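Local coordinates for protein mannan endo-1,4-beta-mannosidase (Cryptopygus antarcticus, PDB 4OOU) that hydrolyses internal beta-1,4-mannosidic linkages in mannans, galactomannans and glucomannans, releasing short manno-oligosaccharides, at residues Tyr254-His257 with Tyr258-Ser261. Numbering follows the deposited sequence.
Sequences YRNH and YKDS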
ATOM      1  N   TYR A 254      17.669   5.541  12.276  1.00 41.43           N
ATOM      2  CA  TYR A 254      16.321   5.010  12.288  1.00 38.96           C
ATOM      3  C   TYR A 254      16.387   3.493  12.200  1.00 40.73           C
ATOM      4  O   TYR A 254      17.470   2.913  12.077  1.00 44.42           O
ATOM      5  CB  TYR A 254      15.569   5.516  11.079  1.00 38.11           C
ATOM      6  CG  TYR A 254      15.597   6.995  10.862  1.00 36.99           C
ATOM      7  CD1 TYR A 254      15.693   7.902  11.944  1.00 36.89           C
ATOM      8  CD2 TYR A 254      15.453   7.512   9.578  1.00 35.36           C
ATOM      9  CE1 TYR A 254      15.680   9.262  11.731  1.00 33.71           C
ATOM     10  CE2 TYR A 254      15.424   8.870   9.364  1.00 37.47           C
ATOM     11  CZ  TYR A 254      15.543   9.743  10.442  1.00 37.43           C
ATOM     12  OH  TYR A 254      15.539  11.102  10.196  1.00 42.68           O
ATOM     13  N   ARG A 255      15.221   2.863  12.211  1.00 40.80           N
ATOM     14  CA  ARG A 255      15.129   1.415  12.148  1.00 45.14           C
ATOM     15  C   ARG A 255      14.188   0.977  11.041  1.00 42.72           C
ATOM     16  O   ARG A 255      13.103   1.515  10.908  1.00 44.62           O
ATOM     17  CB  ARG A 255      14.619   0.906  13.492  1.00 51.50           C
ATOM     18  CG  ARG A 255      14.461  -0.606  13.604  1.00 56.83           C
ATOM     19  CD  ARG A 255      15.789  -1.336  13.726  1.00 62.51           C
ATOM     20  NE  ARG A 255      16.690  -0.708  14.699  1.00 65.25           N
ATOM     21  CZ  ARG A 255      17.933  -0.293  14.439  1.00 66.77           C
ATOM     22  NH1 ARG A 255      18.473  -0.433  13.225  1.00 60.97           N
ATOM     23  NH2 ARG A 255      18.645   0.271  15.413  1.00 70.04           N
ATOM     24  N   ASN A 256      14.613   0.010  10.241  1.00 44.45           N
ATOM     25  CA  ASN A 256      13.733  -0.643   9.269  1.00 46.76           C
ATOM     26  C   ASN A 256      13.036  -1.793   9.988  1.00 46.81           C
ATOM     27  O   ASN A 256      13.608  -2.870  10.136  1.00 50.49           O
ATOM     28  CB  ASN A 256      14.549  -1.163   8.073  1.00 49.36           C
ATOM     29  CG  ASN A 256      13.697  -1.840   6.997  1.00 52.68           C
ATOM     30  OD1 ASN A 256      12.469  -2.008   7.122  1.00 54.32           O
ATOM     31  ND2 ASN A 256      14.364  -2.250   5.920  1.00 50.73           N
ATOM     32  N   HIS A 257      11.795  -1.574  10.416  1.00 43.38           N
ATOM     33  CA  HIS A 257      11.080  -2.585  11.172  1.00 41.70           C
ATOM     34  C   HIS A 257      10.456  -3.685  10.355  1.00 38.99           C
ATOM     35  O   HIS A 257       9.892  -4.591  10.945  1.00 40.08           O
ATOM     36  CB  HIS A 257       9.977  -1.958  12.022  1.00 41.99           C
ATOM     37  CG  HIS A 257      10.481  -1.338  13.271  1.00 43.28           C
ATOM     38  ND1 HIS A 257      10.853  -0.015  13.344  1.00 42.18           N
ATOM     39  CD2 HIS A 257      10.695  -1.862  14.498  1.00 46.42           C
ATOM     40  CE1 HIS A 257      11.264   0.258  14.570  1.00 43.87           C
ATOM     41  NE2 HIS A 257      11.184  -0.850  15.292  1.00 46.09           N
ATOM     42  N   TYR A 258      10.552  -3.626   9.025  1.00 38.34           N
ATOM     43  CA  TYR A 258       9.811  -4.550   8.158  1.00 36.59           C
ATOM     44  C   TYR A 258      10.696  -5.357   7.196  1.00 39.50           C
ATOM     45  O   TYR A 258      10.190  -5.997   6.264  1.00 40.72           O
ATOM     46  CB  TYR A 258       8.713  -3.788   7.407  1.00 32.25           C
ATOM     47  CG  TYR A 258       7.789  -2.969   8.321  1.00 29.41           C
ATOM     48  CD1 TYR A 258       8.106  -1.686   8.678  1.00 28.21           C
ATOM     49  CD2 TYR A 258       6.606  -3.486   8.803  1.00 29.46           C
ATOM     50  CE1 TYR A 258       7.277  -0.936   9.482  1.00 28.71           C
ATOM     51  CE2 TYR A 258       5.774  -2.745   9.613  1.00 29.01           C
ATOM     52  CZ  TYR A 258       6.117  -1.460   9.953  1.00 28.45           C
ATOM     53  OH  TYR A 258       5.309  -0.683  10.774  1.00 27.48           O
ATOM     54  N   LYS A 259      12.008  -5.356   7.441  1.00 43.46           N
ATOM     55  CA  LYS A 259      12.931  -6.236   6.696  1.00 46.46           C
ATOM     56  C   LYS A 259      12.607  -7.708   6.894  1.00 40.88           C
ATOM     57  O   LYS A 259      12.115  -8.099   7.941  1.00 35.69           O
ATOM     58  CB  LYS A 259      14.429  -5.962   7.019  1.00 53.70           C
ATOM     59  CG  LYS A 259      14.888  -5.768   8.477  1.00 56.14           C
ATOM     60  CD  LYS A 259      16.292  -5.140   8.457  1.00 57.82           C
ATOM     61  CE  LYS A 259      17.002  -5.080   9.812  1.00 63.70           C
ATOM     62  NZ  LYS A 259      16.755  -3.838  10.611  1.00 63.75           N
ATOM     63  N   ASP A 260      12.865  -8.511   5.870  1.00 38.09           N
ATOM     64  CA  ASP A 260      12.681  -9.967   5.975  1.00 37.60           C
ATOM     65  C   ASP A 260      12.985 -10.496   7.396  1.00 37.40           C
ATOM     66  O   ASP A 260      12.069 -10.989   8.060  1.00 38.83           O
ATOM     67  CB  ASP A 260      13.542 -10.708   4.945  1.00 36.53           C
ATOM     68  CG  ASP A 260      13.087 -10.482   3.499  1.00 38.75           C
ATOM     69  OD1 ASP A 260      12.484  -9.422   3.147  1.00 36.92           O
ATOM     70  OD2 ASP A 260      13.366 -11.394   2.691  1.00 40.71           O
ATOM     71  N   SER A 261      14.232 -10.384   7.878  1.00 37.86           N
ATOM     72  CA  SER A 261      14.608 -10.942   9.222  1.00 41.20           C
ATOM     73  C   SER A 261      13.532 -10.664  10.304  1.00 44.15           C
ATOM     74  O   SER A 261      13.043 -11.601  10.967  1.00 46.09           O
ATOM     75  CB  SER A 261      16.036 -10.515   9.703  1.00 38.22           C
ATOM     76  OG  SER A 261      16.083  -9.240  10.336  1.00 36.58           O
TER
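Asn256 closes an Asx turn onto Tyr258, a worked example of how one amide can shape a loop in a TIM-barrel glycosidase, here after strand 238-241 and just ahead of helix 260-267. Its OD1 accepts the backbone N-H of Tyr258, 3.1 Å from N. The bond is fairly straight at the hydrogen, 158°, although the donor sits well above the carbonyl plane. With CG swung alongside its own carbonyl carbon (chi1 -179°), the amide reaches forward along the chain, and ND2 comes to 3.9 Å from Lys259 CB. Without the amide, as with an alanine here, the Tyr258 N-H would probably lose this acceptor and the turn would be freer to open.

The tight side lies inward. CB of His257 rests over one face of the neighbouring Tyr258 ring, 4.2 Å from its centroid, in a CH-pi contact. Both residues pack on Met215 of helix 215-232, while Tyr258 OH hydrogen-bonds to OE2 of Glu183; the phenol side chain lies about 7 Å from that of the substrate-binding Trp243.

The outer side, partly exposed, is looser. Arg255 NH1 and Lys259 NZ form salt bridges to different oxygens of Asp250, OD1 and OD2, which brings NH1 and NZ to 4.6 Å of each other. Bent at its last torsion, the lysine chain turns NZ back to a weak hydrogen bond with Asn256 O, 3.3 Å away.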